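Long-range contacts in hypothetical protein, IPT/TIG domain protein (Bacteroides ovatus, PDB 4HW6), which is of unknown function but probably binds carbohydrate as an auxiliary nutrient-binding protein, joining an IPT/TIG domain to a six-bladed beta-propeller: residues H249-S254 / E266-T271; K272-H277 / N292-I297. One frame throughout, in Å; residues are numbered along the deposited sequence.

Contact 1: H249-S254 / E266-T271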
# COMPACT_ATOMS: atom_id res chain seq x y z
N HIS A 249 7.23 13.66 27.44
CA HIS A 249 8.64 13.31 27.57
C HIS A 249 9.31 13.45 26.18
O HIS A 249 8.82 12.91 25.18
CB HIS A 249 8.73 11.88 28.14
CG HIS A 249 8.10 11.78 29.49
ND1 HIS A 249 8.76 12.19 30.63
CD2 HIS A 249 6.84 11.45 29.88
CE1 HIS A 249 7.95 12.05 31.67
NE2 HIS A 249 6.78 11.61 31.24
N ALA A 250 10.42 14.18 26.13
CA ALA A 250 11.14 14.38 24.85
C ALA A 250 12.21 13.30 24.66
O ALA A 250 13.40 13.54 24.90
CB ALA A 250 11.80 15.76 24.81
N MSE A 251 11.77 12.14 24.18
CA MSE A 251 12.64 10.98 24.08
C MSE A 251 11.94 9.84 23.38
O MSE A 251 10.71 9.87 23.17
CB MSE A 251 13.09 10.52 25.49
CG MSE A 251 11.93 10.05 26.38
SE MSE A 251 12.41 9.94 28.25
CE MSE A 251 12.97 11.77 28.57
N ILE A 252 12.74 8.85 22.97
CA ILE A 252 12.22 7.58 22.57
C ILE A 252 12.49 6.60 23.72
O ILE A 252 13.59 6.52 24.25
CB ILE A 252 12.88 7.06 21.29
CG1 ILE A 252 12.64 8.05 20.16
CG2 ILE A 252 12.39 5.65 20.93
CD1 ILE A 252 13.47 7.76 18.92
N SER A 253 11.44 5.84 24.06
CA SER A 253 11.49 4.82 25.07
C SER A 253 11.36 3.46 24.41
O SER A 253 10.95 3.37 23.23
CB SER A 253 10.33 5.01 26.08
OG SER A 253 10.36 6.31 26.69
N SER A 254 11.60 2.40 25.16
CA SER A 254 11.29 1.06 24.67
C SER A 254 10.84 0.10 25.75
O SER A 254 11.17 0.27 26.94
CB SER A 254 12.50 0.41 23.97
OG SER A 254 13.52 0.09 24.90
N GLU A 266 15.87 5.72 25.55
CA GLU A 266 16.76 5.16 24.51
C GLU A 266 17.58 6.30 23.93
O GLU A 266 18.79 6.16 23.75
CB GLU A 266 15.98 4.45 23.40
CG GLU A 266 15.33 3.13 23.83
CD GLU A 266 16.29 1.96 23.82
OE1 GLU A 266 17.48 2.15 23.46
OE2 GLU A 266 15.86 0.82 24.16
N VAL A 267 16.93 7.43 23.65
CA VAL A 267 17.63 8.65 23.22
C VAL A 267 16.74 9.85 23.46
O VAL A 267 15.52 9.73 23.41
CB VAL A 267 18.05 8.55 21.72
CG1 VAL A 267 16.85 8.68 20.79
CG2 VAL A 267 19.14 9.57 21.39
N MSE A 268 17.34 11.01 23.71
CA MSE A 268 16.57 12.26 23.80
C MSE A 268 16.10 12.67 22.41
O MSE A 268 16.77 12.41 21.40
CB MSE A 268 17.41 13.41 24.38
CG MSE A 268 17.82 13.22 25.82
SE MSE A 268 16.31 13.04 27.02
CE MSE A 268 15.24 14.65 26.68
N MSE A 269 14.95 13.34 22.37
CA MSE A 269 14.45 13.98 21.16
C MSE A 269 14.40 15.48 21.40
O MSE A 269 14.43 15.96 22.54
CB MSE A 269 13.06 13.45 20.78
CG MSE A 269 13.10 12.09 20.10
SE MSE A 269 11.30 11.45 19.66
CE MSE A 269 10.84 12.90 18.43
N ASP A 270 14.33 16.23 20.31
CA ASP A 270 14.35 17.68 20.42
C ASP A 270 12.95 18.29 20.58
O ASP A 270 12.82 19.51 20.71
CB ASP A 270 15.09 18.29 19.21
CG ASP A 270 14.37 18.08 17.89
OD1 ASP A 270 13.22 17.57 17.83
OD2 ASP A 270 14.97 18.46 16.86
N THR A 271 11.93 17.44 20.58
CA THR A 271 10.51 17.85 20.61
C THR A 271 9.70 16.85 21.42
O THR A 271 9.95 15.66 21.38
CB THR A 271 9.97 17.90 19.16
OG1 THR A 271 10.80 18.77 18.38
CG2 THR A 271 8.50 18.41 19.07
O HOH W 1 9.51 12.99 22.03
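The hydroxyl of S254 gives its proton to the carboxylate of E266, OG lying 2.6 Å from OE2 and meeting the lone pair that faces away from the other oxygen. The bend of E266 at chi2 (-82°) turns its end toward S254, and OE2 also forms a salt bridge with K241. I252 N reaches V267 O (2.9 Å) and E266 N reaches I252 O (2.7 Å), both nearly along the C=O axis, though the second is bent at its hydrogen (134°). M269 N points almost straight at A250 O (3.0 Å, 178°) but sits above that carbonyl's plane. Because E266 and V267 both face I252, the antiparallel pairing contains a classic beta bulge. Water 1 lies between H249 O and T271 O, close enough to bond to either. On one face CG1 of I252 packs against SE of M269 (3.7 Å), the two side chains crossing obliquely, while its CD1 meets CG1 of V267 alongside. In the conformer of M268 described, selenomethionines M251 and M268 run side by side, CE of the former 3.9 Å from SE of the latter. With K241 and S254 both on OE2, the E266 carboxylate probably stays ionised, pinned at the bulge.

Contact 2: K272-H277 / N292-I297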
# COMPACT_ATOMS: atom_id res chain seq x y z
N LYS A 272 8.73 17.36 22.15
CA LYS A 272 7.73 16.52 22.81
C LYS A 272 6.38 17.19 22.60
O LYS A 272 6.27 18.19 21.89
CB LYS A 272 8.03 16.36 24.30
CG LYS A 272 8.04 17.66 25.09
CD LYS A 272 8.24 17.42 26.58
CE LYS A 272 8.28 18.73 27.35
NZ LYS A 272 8.32 18.47 28.81
N GLY A 273 5.35 16.65 23.22
CA GLY A 273 4.05 17.33 23.23
C GLY A 273 3.35 17.29 21.89
O GLY A 273 2.61 18.21 21.52
N SER A 274 3.53 16.20 21.15
CA SER A 274 3.08 16.12 19.78
C SER A 274 2.97 14.65 19.39
O SER A 274 3.41 13.77 20.14
CB SER A 274 4.09 16.86 18.85
OG SER A 274 3.54 17.15 17.58
N ASN A 275 2.36 14.37 18.24
CA ASN A 275 2.22 13.02 17.78
C ASN A 275 3.47 12.67 16.98
O ASN A 275 3.95 13.49 16.18
CB ASN A 275 1.00 12.89 16.85
CG ASN A 275 -0.32 12.76 17.59
OD1 ASN A 275 -0.37 12.86 18.81
ND2 ASN A 275 -1.39 12.56 16.84
N PHE A 276 3.96 11.45 17.15
CA PHE A 276 5.05 10.93 16.34
C PHE A 276 4.65 9.55 15.86
O PHE A 276 3.87 8.87 16.50
CB PHE A 276 6.36 10.84 17.16
CG PHE A 276 6.79 12.16 17.72
CD1 PHE A 276 7.41 13.10 16.91
CD2 PHE A 276 6.53 12.50 19.05
CE1 PHE A 276 7.76 14.34 17.41
CE2 PHE A 276 6.90 13.73 19.54
CZ PHE A 276 7.52 14.65 18.73
N HIS A 277 5.24 9.14 14.75
CA HIS A 277 5.09 7.79 14.25
C HIS A 277 6.46 7.32 13.83
O HIS A 277 7.09 7.93 12.97
CB HIS A 277 4.15 7.74 13.05
CG HIS A 277 3.86 6.36 12.58
ND1 HIS A 277 3.20 5.43 13.36
CD2 HIS A 277 4.17 5.73 11.42
CE1 HIS A 277 3.12 4.29 12.69
NE2 HIS A 277 3.70 4.45 11.51
N ASN A 292 4.39 14.11 13.16
CA ASN A 292 3.08 14.30 12.56
C ASN A 292 2.53 15.72 12.69
O ASN A 292 1.89 16.21 11.79
CB ASN A 292 2.04 13.33 13.15
CG ASN A 292 2.51 11.89 13.20
OD1 ASN A 292 2.48 11.27 14.26
ND2 ASN A 292 2.93 11.33 12.06
N GLY A 293 2.78 16.35 13.83
CA GLY A 293 2.32 17.68 14.10
C GLY A 293 3.29 18.79 13.74
O GLY A 293 2.88 19.95 13.77
N LYS A 294 4.54 18.47 13.42
CA LYS A 294 5.55 19.49 13.11
C LYS A 294 6.08 19.44 11.68
O LYS A 294 6.95 20.24 11.31
CB LYS A 294 6.74 19.40 14.08
CG LYS A 294 6.36 19.38 15.54
CD LYS A 294 5.61 20.60 15.98
CE LYS A 294 5.44 20.55 17.49
NZ LYS A 294 4.73 21.75 18.00
N HIS A 295 5.54 18.55 10.87
CA HIS A 295 5.67 18.65 9.41
C HIS A 295 7.08 18.33 8.93
O HIS A 295 7.58 18.92 8.00
CB HIS A 295 5.22 20.03 8.94
CG HIS A 295 3.96 20.47 9.60
ND1 HIS A 295 2.78 19.78 9.44
CD2 HIS A 295 3.70 21.49 10.44
CE1 HIS A 295 1.84 20.35 10.17
NE2 HIS A 295 2.37 21.41 10.78
N CYS A 296 7.68 17.32 9.54
CA CYS A 296 9.04 16.93 9.16
C CYS A 296 9.27 15.48 9.52
O CYS A 296 8.47 14.87 10.26
CB CYS A 296 10.07 17.87 9.75
SG CYS A 296 9.99 18.00 11.52
N ILE A 297 10.30 14.90 8.91
CA ILE A 297 10.68 13.53 9.17
C ILE A 297 12.16 13.52 9.58
O ILE A 297 13.01 14.14 8.92
CB ILE A 297 10.47 12.62 7.93
CG1 ILE A 297 9.00 12.59 7.51
CG2 ILE A 297 11.00 11.20 8.22
CD1 ILE A 297 8.73 11.85 6.20
O HOH W 2 4.91 20.35 20.81
O HOH W 3 4.99 16.09 15.69
O HOH W 4 1.27 9.22 15.45
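Direct polar contact is slight: N292 N donates to N275 O in a weak bond, 3.1 Å long and bent to 131° at the hydrogen. Water does most of the bridging. Water 3 donates to N275 O, accepts from G293 N (2.9 Å) and lies 2.6 Å from OG of S274. Water 4 sits between F276 O and OD1 of N292, within hydrogen-bonding distance of each, and water 2 accepts from NZ of K294 while donating to K272 O (2.8 Å). Among van der Waals contacts, the N292 amide lies against the backbone, its OD1 3.2 Å from F276 C and its CB near N275 O. Its ND2 approaches CB of H277 and is bound by P337 O, which helps fix the amide's rotation. An alanine here would lose an acceptor facing water 4 and the donor to P337, and would probably loosen the turn against 275-277. OG of S274 rests 3.7 Å from CA of G293, where a beta carbon would clash with it. CE of K294 touches the same OG. Strands 276-280, 286-291 and 296-301 are consecutive in one four-stranded antiparallel sheet, and the 292-295 turn meets the entrance to the first, consistent with a propeller blade.

From the N terminus, the chain first closes contact 1, where 266-271 returns antiparallel to 249-254 across eleven intervening residues, within the sheet that contains strands 242-244 and 251-255. It then runs straight on from T271 to K272 into contact 2, which closes over the hairpin of strands 276-280 and 286-291 in the next sheet. The two closures are therefore in series, neither enclosing nor crossing the other, with centres about 12 Å apart. They meet where CE of M269 lies 3.6 Å from CE1 of F276, and where K272 CB approaches H249 O. Residues 269-275 thus connect two successive sheets, probably neighbouring propeller blades.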